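Local coordinates for protein putative acyl-CoA dehydrogenase (Burkholderia xenovorans, PDB 5JSC) that is a putative acyl-CoA dehydrogenase, a four-chain flavoprotein of the acyl-CoA dehydrogenase fold that binds flavin-adenine dinucleotide, at residues L109-Q112 against G113-S116; G152-V155 against A156-T159; G182-D185 against F186-V189; M255-L258 against D259-T263. All coordinates share one frame; numbering follows the deposited sequence.

Contact 1 (L109-Q112 against G113-S116)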
loop_
_atom_site.group_PDB
_atom_site.type_symbol
_atom_site.label_atom_id
_atom_site.label_comp_id
_atom_site.label_asym_id
_atom_site.label_seq_id
_atom_site.Cartn_x
_atom_site.Cartn_y
_atom_site.Cartn_z
ATOM N N LEU C 109 1.423 -4.021 33.476
ATOM C CA LEU C 109 0.002 -3.826 33.750
ATOM C C LEU C 109 -0.846 -4.773 32.913
ATOM O O LEU C 109 -1.806 -5.374 33.416
ATOM C CB LEU C 109 -0.398 -2.377 33.496
ATOM C CG LEU C 109 -1.861 -2.074 33.869
ATOM C CD1 LEU C 109 -2.015 -0.764 34.664
ATOM C CD2 LEU C 109 -2.736 -2.021 32.629
ATOM N N ALA C 110 -0.497 -4.923 31.635
ATOM C CA ALA C 110 -1.270 -5.769 30.730
ATOM C C ALA C 110 -1.410 -7.182 31.274
ATOM O O ALA C 110 -2.499 -7.772 31.229
ATOM C CB ALA C 110 -0.600 -5.799 29.358
ATOM N N MET C 111 -0.312 -7.756 31.767
ATOM C CA MET C 111 -0.362 -9.152 32.177
ATOM C C MET C 111 -1.114 -9.356 33.481
ATOM O O MET C 111 -1.639 -10.450 33.705
ATOM C CB MET C 111 1.047 -9.729 32.296
ATOM C CG MET C 111 1.724 -9.900 30.945
ATOM S SD MET C 111 0.697 -10.754 29.729
ATOM C CE MET C 111 0.222 -12.236 30.639
ATOM N N GLN C 112 -1.196 -8.336 34.336
ATOM C CA GLN C 112 -2.070 -8.453 35.494
ATOM C C GLN C 112 -3.529 -8.543 35.072
ATOM O O GLN C 112 -4.333 -9.160 35.772
ATOM C CB GLN C 112 -1.856 -7.273 36.439
ATOM C CG GLN C 112 -0.462 -7.227 37.053
ATOM C CD GLN C 112 -0.135 -8.485 37.829
ATOM O OE1 GLN C 112 0.567 -9.365 37.329
ATOM N NE2 GLN C 112 -0.645 -8.582 39.063
ATOM N N GLY C 113 -3.886 -7.938 33.941
ATOM C CA GLY C 113 -5.208 -8.093 33.369
ATOM C C GLY C 113 -5.385 -9.425 32.659
ATOM O O GLY C 113 -6.212 -10.243 33.063
ATOM N N LEU C 114 -4.606 -9.658 31.597
ATOM C CA LEU C 114 -4.787 -10.873 30.801
ATOM C C LEU C 114 -4.609 -12.132 31.648
ATOM O O LEU C 114 -5.382 -13.093 31.515
ATOM C CB LEU C 114 -3.803 -10.869 29.626
ATOM C CG LEU C 114 -3.837 -12.123 28.744
ATOM C CD1 LEU C 114 -5.171 -12.247 28.025
ATOM C CD2 LEU C 114 -2.675 -12.091 27.746
ATOM N N GLY C 115 -3.607 -12.142 32.531
ATOM C CA GLY C 115 -3.331 -13.310 33.349
ATOM C C GLY C 115 -4.387 -13.613 34.386
ATOM O O GLY C 115 -4.493 -14.764 34.823
ATOM N N SER C 116 -5.159 -12.612 34.815
ATOM C CA SER C 116 -6.221 -12.859 35.779
ATOM C C SER C 116 -7.612 -12.841 35.167
ATOM O O SER C 116 -8.574 -13.173 35.865
ATOM C CB SER C 116 -6.170 -11.828 36.920
ATOM O OG SER C 116 -6.507 -10.523 36.461
#

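Contact 2 (G152-V155 against A156-T159). With FAD (flavin-adenine dinucleotide), chain M.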
loop_
_atom_site.group_PDB
_atom_site.type_symbol
_atom_site.label_atom_id
_atom_site.label_comp_id
_atom_site.label_asym_id
_atom_site.label_seq_id
_atom_site.Cartn_x
_atom_site.Cartn_y
_atom_site.Cartn_z
ATOM N N GLY C 152 -0.106 -22.185 18.317
ATOM C CA GLY C 152 -0.409 -20.883 18.883
ATOM C C GLY C 152 -1.687 -20.319 18.296
ATOM O O GLY C 152 -2.649 -20.060 19.025
ATOM N N SER C 153 -1.731 -20.146 16.970
ATOM C CA SER C 153 -2.976 -19.734 16.322
ATOM C C SER C 153 -4.052 -20.808 16.444
ATOM O O SER C 153 -5.226 -20.498 16.683
ATOM C CB SER C 153 -2.719 -19.426 14.847
ATOM O OG SER C 153 -1.736 -18.417 14.708
ATOM N N ASP C 154 -3.674 -22.074 16.273
ATOM C CA ASP C 154 -4.632 -23.181 16.256
ATOM C C ASP C 154 -4.837 -23.714 17.675
ATOM O O ASP C 154 -4.483 -24.844 18.010
ATOM C CB ASP C 154 -4.152 -24.273 15.309
ATOM C CG ASP C 154 -5.184 -25.363 15.094
ATOM O OD1 ASP C 154 -6.342 -25.208 15.545
ATOM O OD2 ASP C 154 -4.827 -26.380 14.466
ATOM N N VAL C 155 -5.469 -22.863 18.490
ATOM C CA VAL C 155 -5.737 -23.150 19.897
ATOM C C VAL C 155 -6.583 -24.401 20.046
ATOM O O VAL C 155 -6.401 -25.190 20.988
ATOM C CB VAL C 155 -6.439 -21.939 20.544
ATOM C CG1 VAL C 155 -6.894 -22.261 21.954
ATOM C CG2 VAL C 155 -5.537 -20.744 20.531
ATOM N N ALA C 156 -7.547 -24.586 19.144
ATOM C CA ALA C 156 -8.473 -25.700 19.278
ATOM C C ALA C 156 -7.767 -27.039 19.214
ATOM O O ALA C 156 -8.334 -28.037 19.668
ATOM C CB ALA C 156 -9.551 -25.638 18.193
ATOM N N ALA C 157 -6.551 -27.088 18.664
ATOM C CA ALA C 157 -5.806 -28.330 18.527
ATOM C C ALA C 157 -4.658 -28.452 19.528
ATOM O O ALA C 157 -3.731 -29.235 19.295
ATOM C CB ALA C 157 -5.274 -28.464 17.099
ATOM N N MET C 158 -4.696 -27.704 20.632
ATOM C CA MET C 158 -3.637 -27.804 21.630
ATOM C C MET C 158 -3.499 -29.241 22.121
ATOM O O MET C 158 -4.458 -30.019 22.102
ATOM C CB MET C 158 -3.924 -26.870 22.809
ATOM C CG MET C 158 -5.088 -27.328 23.678
ATOM S SD MET C 158 -5.293 -26.290 25.139
ATOM C CE MET C 158 -5.823 -24.770 24.361
ATOM N N THR C 159 -2.289 -29.595 22.573
ATOM C CA THR C 159 -2.010 -30.967 22.985
ATOM C C THR C 159 -1.559 -31.131 24.430
ATOM O O THR C 159 -1.377 -32.275 24.864
ATOM C CB THR C 159 -0.953 -31.608 22.073
ATOM O OG1 THR C 159 0.290 -30.906 22.194
ATOM C CG2 THR C 159 -1.417 -31.582 20.634
HETATM P PA FAD M . 1.570 -19.924 14.162
HETATM O O1A FAD M . 0.315 -20.365 14.816
HETATM O O2A FAD M . 2.487 -21.014 13.602
HETATM O O5B FAD M . 1.186 -18.895 13.014
HETATM C C5B FAD M . 2.215 -18.391 12.141
HETATM C C4B FAD M . 1.561 -17.328 11.298
HETATM O O4B FAD M . 0.557 -17.943 10.470
HETATM C C3B FAD M . 0.775 -16.277 12.069
HETATM O O3B FAD M . 1.606 -15.273 12.657
HETATM C C2B FAD M . -0.168 -15.738 10.991
HETATM O O2B FAD M . 0.501 -14.752 10.204
HETATM C C1B FAD M . -0.430 -16.989 10.134
HETATM N N9A FAD M . -1.735 -17.614 10.318
HETATM C C8A FAD M . -2.258 -18.118 11.480
HETATM N N7A FAD M . -3.420 -18.706 11.332
HETATM C C5A FAD M . -3.684 -18.578 9.974
HETATM C C6A FAD M . -4.758 -19.007 9.173
HETATM N N6A FAD M . -5.824 -19.661 9.646
HETATM N N1A FAD M . -4.709 -18.728 7.851
HETATM C C2A FAD M . -3.654 -18.051 7.376
HETATM N N3A FAD M . -2.584 -17.596 8.037
HETATM C C4A FAD M . -2.658 -17.899 9.340
HETATM N N1 FAD M . 0.962 -16.898 24.265
HETATM C C2 FAD M . 0.370 -17.229 25.455
HETATM O O2 FAD M . -0.337 -18.243 25.579
HETATM N N3 FAD M . 0.567 -16.432 26.552
HETATM C C4 FAD M . 1.328 -15.280 26.588
HETATM O O4 FAD M . 1.511 -14.688 27.647
HETATM C C4X FAD M . 1.922 -14.920 25.333
HETATM N N5 FAD M . 2.710 -13.881 25.302
HETATM C C5X FAD M . 3.441 -13.652 24.147
HETATM C C6 FAD M . 4.401 -12.643 24.153
HETATM C C7 FAD M . 5.235 -12.437 23.060
HETATM C C7M FAD M . 6.291 -11.364 23.127
HETATM C C8 FAD M . 5.088 -13.248 21.917
HETATM C C8M FAD M . 5.975 -13.062 20.710
HETATM C C9 FAD M . 4.116 -14.243 21.902
HETATM C C9A FAD M . 3.298 -14.458 23.008
HETATM N N10 FAD M . 2.374 -15.523 23.060
HETATM C C10 FAD M . 1.694 -15.799 24.221
HETATM C "C1'" FAD M . 2.265 -16.430 21.909
HETATM C "C2'" FAD M . 1.434 -15.859 20.766
HETATM O "O2'" FAD M . 0.053 -15.801 21.119
HETATM C "C3'" FAD M . 1.606 -16.742 19.530
HETATM O "O3'" FAD M . 2.950 -16.555 19.109
HETATM C "C4'" FAD M . 0.653 -16.403 18.386
HETATM O "O4'" FAD M . -0.668 -16.820 18.739
HETATM C "C5'" FAD M . 1.077 -17.054 17.085
HETATM O "O5'" FAD M . 1.173 -18.475 17.313
HETATM P P FAD M . 2.517 -19.200 16.759
HETATM O O1P FAD M . 3.741 -18.486 17.221
HETATM O O2P FAD M . 2.455 -20.656 17.107
HETATM O O3P FAD M . 2.423 -19.043 15.175
HETATM O O HOH W 1 -8.184 -23.268 16.631
#

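Contact 3 (G182-D185 against F186-V189)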
loop_
_atom_site.group_PDB
_atom_site.type_symbol
_atom_site.label_atom_id
_atom_site.label_comp_id
_atom_site.label_asym_id
_atom_site.label_seq_id
_atom_site.Cartn_x
_atom_site.Cartn_y
_atom_site.Cartn_z
ATOM N N GLY C 182 8.359 -17.864 34.396
ATOM C CA GLY C 182 9.499 -17.876 35.276
ATOM C C GLY C 182 9.394 -16.951 36.470
ATOM O O GLY C 182 10.126 -17.145 37.446
ATOM N N ILE C 183 8.514 -15.947 36.424
ATOM C CA ILE C 183 8.374 -15.034 37.557
ATOM C C ILE C 183 6.933 -14.919 38.040
ATOM O O ILE C 183 6.676 -14.306 39.084
ATOM C CB ILE C 183 8.937 -13.642 37.229
ATOM C CG1 ILE C 183 8.164 -12.986 36.091
ATOM C CG2 ILE C 183 10.426 -13.721 36.916
ATOM C CD1 ILE C 183 8.738 -11.654 35.738
ATOM N N ALA C 184 5.987 -15.501 37.306
ATOM C CA ALA C 184 4.592 -15.460 37.732
ATOM C C ALA C 184 4.382 -16.266 39.009
ATOM O O ALA C 184 5.063 -17.264 39.265
ATOM C CB ALA C 184 3.674 -16.003 36.634
ATOM N N ASP C 185 3.409 -15.830 39.814
ATOM C CA ASP C 185 3.002 -16.591 40.986
ATOM C C ASP C 185 1.967 -17.658 40.665
ATOM O O ASP C 185 1.826 -18.626 41.425
ATOM C CB ASP C 185 2.465 -15.634 42.056
ATOM C CG ASP C 185 3.557 -14.753 42.626
ATOM O OD1 ASP C 185 4.446 -15.302 43.317
ATOM O OD2 ASP C 185 3.552 -13.534 42.370
ATOM N N PHE C 186 1.261 -17.515 39.550
ATOM C CA PHE C 186 0.342 -18.542 39.087
ATOM C C PHE C 186 0.176 -18.370 37.589
ATOM O O PHE C 186 0.442 -17.296 37.031
ATOM C CB PHE C 186 -1.019 -18.461 39.796
ATOM C CG PHE C 186 -1.787 -17.210 39.478
ATOM C CD1 PHE C 186 -2.618 -17.148 38.357
ATOM C CD2 PHE C 186 -1.662 -16.076 40.277
ATOM C CE1 PHE C 186 -3.311 -15.981 38.047
ATOM C CE2 PHE C 186 -2.355 -14.923 39.981
ATOM C CZ PHE C 186 -3.182 -14.869 38.863
ATOM N N TYR C 187 -0.287 -19.443 36.955
ATOM C CA TYR C 187 -0.558 -19.502 35.527
ATOM C C TYR C 187 -1.981 -19.984 35.339
ATOM O O TYR C 187 -2.361 -20.998 35.923
ATOM C CB TYR C 187 0.406 -20.469 34.820
ATOM C CG TYR C 187 1.851 -20.086 34.975
ATOM C CD1 TYR C 187 2.595 -20.517 36.071
ATOM C CD2 TYR C 187 2.477 -19.291 34.027
ATOM C CE1 TYR C 187 3.920 -20.152 36.215
ATOM C CE2 TYR C 187 3.799 -18.926 34.159
ATOM C CZ TYR C 187 4.516 -19.353 35.250
ATOM O OH TYR C 187 5.836 -18.968 35.375
ATOM N N VAL C 188 -2.769 -19.271 34.539
ATOM C CA VAL C 188 -4.022 -19.833 34.040
ATOM C C VAL C 188 -3.661 -20.702 32.838
ATOM O O VAL C 188 -3.227 -20.195 31.801
ATOM C CB VAL C 188 -5.038 -18.749 33.665
ATOM C CG1 VAL C 188 -6.263 -19.383 33.026
ATOM C CG2 VAL C 188 -5.452 -17.968 34.899
ATOM N N VAL C 189 -3.823 -22.018 32.980
ATOM C CA VAL C 189 -3.348 -22.994 31.998
ATOM C C VAL C 189 -4.552 -23.636 31.328
ATOM O O VAL C 189 -5.472 -24.108 32.012
ATOM C CB VAL C 189 -2.467 -24.073 32.653
ATOM C CG1 VAL C 189 -1.971 -25.081 31.607
ATOM C CG2 VAL C 189 -1.290 -23.444 33.391
HETATM O O HOH W 2 6.971 -18.786 37.647
#

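Contact 4 (M255-L258 against D259-T263)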
loop_
_atom_site.group_PDB
_atom_site.type_symbol
_atom_site.label_atom_id
_atom_site.label_comp_id
_atom_site.label_asym_id
_atom_site.label_seq_id
_atom_site.Cartn_x
_atom_site.Cartn_y
_atom_site.Cartn_z
ATOM N N MET C 255 -11.209 -17.695 24.873
ATOM C CA MET C 255 -11.636 -16.741 23.854
ATOM C C MET C 255 -12.262 -15.504 24.479
ATOM O O MET C 255 -12.030 -14.382 24.012
ATOM C CB MET C 255 -12.621 -17.399 22.891
ATOM C CG MET C 255 -12.022 -18.561 22.109
ATOM S SD MET C 255 -10.631 -18.039 21.089
ATOM C CE MET C 255 -9.255 -18.799 21.931
ATOM N N ARG C 256 -13.082 -15.689 25.520
ATOM C CA ARG C 256 -13.719 -14.542 26.160
ATOM C C ARG C 256 -12.697 -13.658 26.861
ATOM O O ARG C 256 -12.864 -12.433 26.911
ATOM C CB ARG C 256 -14.776 -15.012 27.156
ATOM C CG ARG C 256 -16.036 -15.559 26.497
ATOM C CD ARG C 256 -16.964 -16.189 27.532
ATOM N NE ARG C 256 -17.396 -15.218 28.537
ATOM C CZ ARG C 256 -17.700 -15.523 29.797
ATOM N NH1 ARG C 256 -17.612 -16.779 30.223
ATOM N NH2 ARG C 256 -18.086 -14.573 30.636
ATOM N N THR C 257 -11.640 -14.259 27.410
ATOM C CA THR C 257 -10.590 -13.465 28.036
ATOM C C THR C 257 -9.857 -12.634 26.990
ATOM O O THR C 257 -9.606 -11.437 27.191
ATOM C CB THR C 257 -9.625 -14.386 28.789
ATOM O OG1 THR C 257 -10.358 -15.155 29.760
ATOM C CG2 THR C 257 -8.550 -13.578 29.505
ATOM N N LEU C 258 -9.524 -13.247 25.859
ATOM C CA LEU C 258 -8.878 -12.515 24.776
ATOM C C LEU C 258 -9.770 -11.411 24.211
ATOM O O LEU C 258 -9.264 -10.371 23.770
ATOM C CB LEU C 258 -8.469 -13.496 23.677
ATOM C CG LEU C 258 -7.281 -14.375 24.068
ATOM C CD1 LEU C 258 -7.231 -15.606 23.175
ATOM C CD2 LEU C 258 -5.978 -13.575 23.964
ATOM N N ASP C 259 -11.090 -11.615 24.200
ATOM C CA ASP C 259 -11.986 -10.581 23.689
ATOM C C ASP C 259 -11.922 -9.320 24.533
ATOM O O ASP C 259 -12.102 -8.213 24.010
ATOM C CB ASP C 259 -13.422 -11.093 23.643
ATOM C CG ASP C 259 -13.692 -11.968 22.444
ATOM O OD1 ASP C 259 -12.882 -11.951 21.490
ATOM O OD2 ASP C 259 -14.733 -12.666 22.452
ATOM N N ILE C 260 -11.683 -9.463 25.835
ATOM C CA ILE C 260 -11.484 -8.291 26.678
ATOM C C ILE C 260 -10.182 -7.597 26.311
ATOM O O ILE C 260 -10.147 -6.389 26.048
ATOM C CB ILE C 260 -11.486 -8.690 28.163
ATOM C CG1 ILE C 260 -12.787 -9.405 28.523
ATOM C CG2 ILE C 260 -11.244 -7.459 29.046
ATOM C CD1 ILE C 260 -12.797 -9.925 29.943
ATOM N N PHE C 261 -9.085 -8.338 26.303
ATOM C CA PHE C 261 -7.806 -7.652 26.293
ATOM C C PHE C 261 -7.235 -7.404 24.902
ATOM O O PHE C 261 -6.281 -6.634 24.790
ATOM C CB PHE C 261 -6.830 -8.405 27.199
ATOM C CG PHE C 261 -7.209 -8.290 28.652
ATOM C CD1 PHE C 261 -6.937 -7.125 29.348
ATOM C CD2 PHE C 261 -7.915 -9.294 29.287
ATOM C CE1 PHE C 261 -7.318 -6.978 30.663
ATOM C CE2 PHE C 261 -8.298 -9.157 30.616
ATOM C CZ PHE C 261 -8.003 -7.996 31.302
ATOM N N ARG C 262 -7.824 -7.954 23.832
ATOM C CA ARG C 262 -7.347 -7.584 22.499
ATOM C C ARG C 262 -7.478 -6.084 22.258
ATOM O O ARG C 262 -6.594 -5.473 21.650
ATOM C CB ARG C 262 -8.078 -8.372 21.407
ATOM C CG ARG C 262 -7.432 -9.731 21.098
ATOM C CD ARG C 262 -8.314 -10.572 20.191
ATOM N NE ARG C 262 -7.740 -11.896 19.986
ATOM C CZ ARG C 262 -8.391 -12.915 19.435
ATOM N NH1 ARG C 262 -9.655 -12.765 19.053
ATOM N NH2 ARG C 262 -7.781 -14.084 19.274
ATOM N N THR C 263 -8.562 -5.458 22.735
ATOM C CA THR C 263 -8.664 -4.011 22.558
ATOM C C THR C 263 -7.561 -3.284 23.325
ATOM O O THR C 263 -7.072 -2.236 22.877
ATOM C CB THR C 263 -10.046 -3.518 22.998
ATOM O OG1 THR C 263 -11.050 -4.345 22.396
ATOM C CG2 THR C 263 -10.280 -2.073 22.555
HETATM O O HOH W 3 -12.155 -14.321 20.931
#

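Contact 1 (L109-Q112 against G113-S116)
Backbone hydrogen bonds carry most of this contact, with Ala110 O and Leu114 N making the straightest of them: 2.9 Å, an N-H...O angle of 169°, and a donor that lies nearly on the extension of the carbonyl bond. One residue further on, Gly115 N reaches Met111 O at 2.8 Å, this time from above the carbonyl plane. Gly113 N divides itself between two acceptors, Leu109 O and Ala110 O, and both bonds are weak. The side-chain hydroxyl of Ser116 adds a bond of another kind, OG giving its proton to Gln112 O at 2.7 Å in the carbonyl plane. With chi1 at 68°, OG sits between the serine's own N and C and is turned back toward the preceding turn.

All of this belongs to helix 103-122, whose residues here are buried, in the N-terminal helical domain of the acyl-CoA dehydrogenase fold. The flavin-adenine dinucleotide lies close by, about 4 Å from the side chain of Met111.

Apolar contact between side chains is confined to one pair. Met111 and Leu114 run side by side, and both SD and CE of the methionine touch Leu114 CD2, CE at 4.1 Å. Bends at chi2 and chi3 curl the thioether chain round so that its methyl meets the leucine branch.

Polar ties leave the helix through Gln112, whose amide is gripped by three backbone groups: NE2 bonds to Ala140 O and Val135 O, and OE1 accepts from Ala142 N. Leu109 packs on Leu94 and Leu98 of helix 88-101.

Contact 2 (G152-V155 against A156-T159)
Two successive i to i+3 backbone hydrogen bonds, Ala157 N to Asp154 O and Met158 N to Val155 O, each 3.1 Å and each with the donor well above the carbonyl plane, wind the chain into a short turn that begins at Asp154, itself the centre of an inverse gamma turn. Asp154 lays its carboxylate beside Ala157, OD2 lying 3.4 Å from Ala157 CB. A water bridges the other oxygen, donating to Asp154 OD1 and accepting from Ala156 N. OD2 takes its hydrogen bond from Phe290 N of the second subunit, so the carboxylate links this turn to the neighbouring chain.

The turn follows a phosphate-binding piece of the middle domain, in the loop between strands 144-145 and 161-165. There Ser153 grips a single oxygen of the flavin-adenine dinucleotide twice, through N at 3.0 Å and through OG at 2.8 Å from O1A.

Across the second bond, Val155 and Met158 lie side by side. Val155 CG1, anti to its backbone N (chi1 173°), meets Met158 CE at 3.6 Å, and Met158 CE also rests 3.4 Å from Val155 O. Arg192 NH2 bonds to the carbonyl oxygens of both Ala156 and Met158.

Contact 3 (G182-D185 against F186-V189)
Gly182 lies in the loop that leads into strand 186-192 of the middle domain, the beta-rich part of the acyl-CoA dehydrogenase fold, and its backbone N is tied to a side chain of the strand. Gly182 N donates to Tyr187 OH at 2.9 Å with an N-H...O angle of 156°, approaching at the edge of the phenol ring, near its plane. The positive phi of Gly182, 93°, suits a residue without a side chain.

Ile183 turns from the strand and packs on Asp54, Cys57 and Arg58 of helix 53-66.

Ala184 comes next, its methyl lying over one face of the Tyr187 ring. The CH-pi contact measures 4.0 Å from CB to the ring centroid and is offset toward the rim, where CB is closest to CZ at 3.7 Å. Tyr187 CG stands anti to its own carbonyl carbon (chi1 -60°), which swings the ring back along the loop, bringing one face to the alanine and the hydroxyl to the glycine.

Asp185 hands the chain over to Phe186. Its OD2 accepts from Ile141 N, while the Phe186 ring packs edge-to-face with Tyr131 of helix 125-136.

A water bridges the loop and the phenol: it donates to Ala184 O at 2.9 Å and makes a short hydrogen bond of 2.5 Å with Tyr187 OH, the same oxygen that Gly182 N holds.

Contact 4 (M255-L258 against D259-T263)
Asp259 meets the preceding turn through its backbone N, which donates to Met255 O at 2.9 Å. A water reinforces the link, donating both to Met255 O and to Asp259 OD1, the latter at a short 2.5 Å; OD2 pairs with Thr332 OG1.

Ile260 N has only weak bonds, split between Arg256 O and Thr257 O. Its CG1 branch, anti to the carbonyl carbon (chi1 -57°), runs back along the helix to lie 3.4 Å from Arg256 O.

Phe261 N bonds to Thr257 O at 3.3 Å in the carbonyl plane. That oxygen also sits at the edge of the phenylalanine ring, 3.4 Å from CD2, while Ile260 CG2 lies over one ring face, offset toward the rim.

Arg262 N donates to Leu258 O at 2.8 Å, and the extended side chain then runs alongside the turn before it, CG resting 3.3 Å from Leu258 O. Leu258 CB lies over one face of the guanidinium, 4.1 Å from NE, and NE itself bonds to Glu382 O.

Bonds from the N atoms of Asp259 to Arg262 to the carbonyl four residues back, that of Ile260 weak, mark an alpha helix, here the long helix 250-286 of the C-terminal helical domain of the acyl-CoA dehydrogenase fold.

How the contacts relate
From the N terminus the four contacts follow in series, none nested or crossed: contact 1 spans a helical turn in the N-terminal domain, contacts 2 and 3 close a turn and a strand-entry loop in the middle domain, and contact 4 spans turns of the first C-terminal helix. Contact 1 sits between two of the others. Gly115 O packs on Val188 CG2 and Phe186 CE1 of contact 3, and Gly113 C meets Phe261 CZ of contact 4 at 3.3 Å. Contact 2 reaches contact 4 through Val155 CG1 and Met255 CE. Contacts 2 and 3 do not touch, their nearest atoms about 7 Å apart, although both belong to the middle domain.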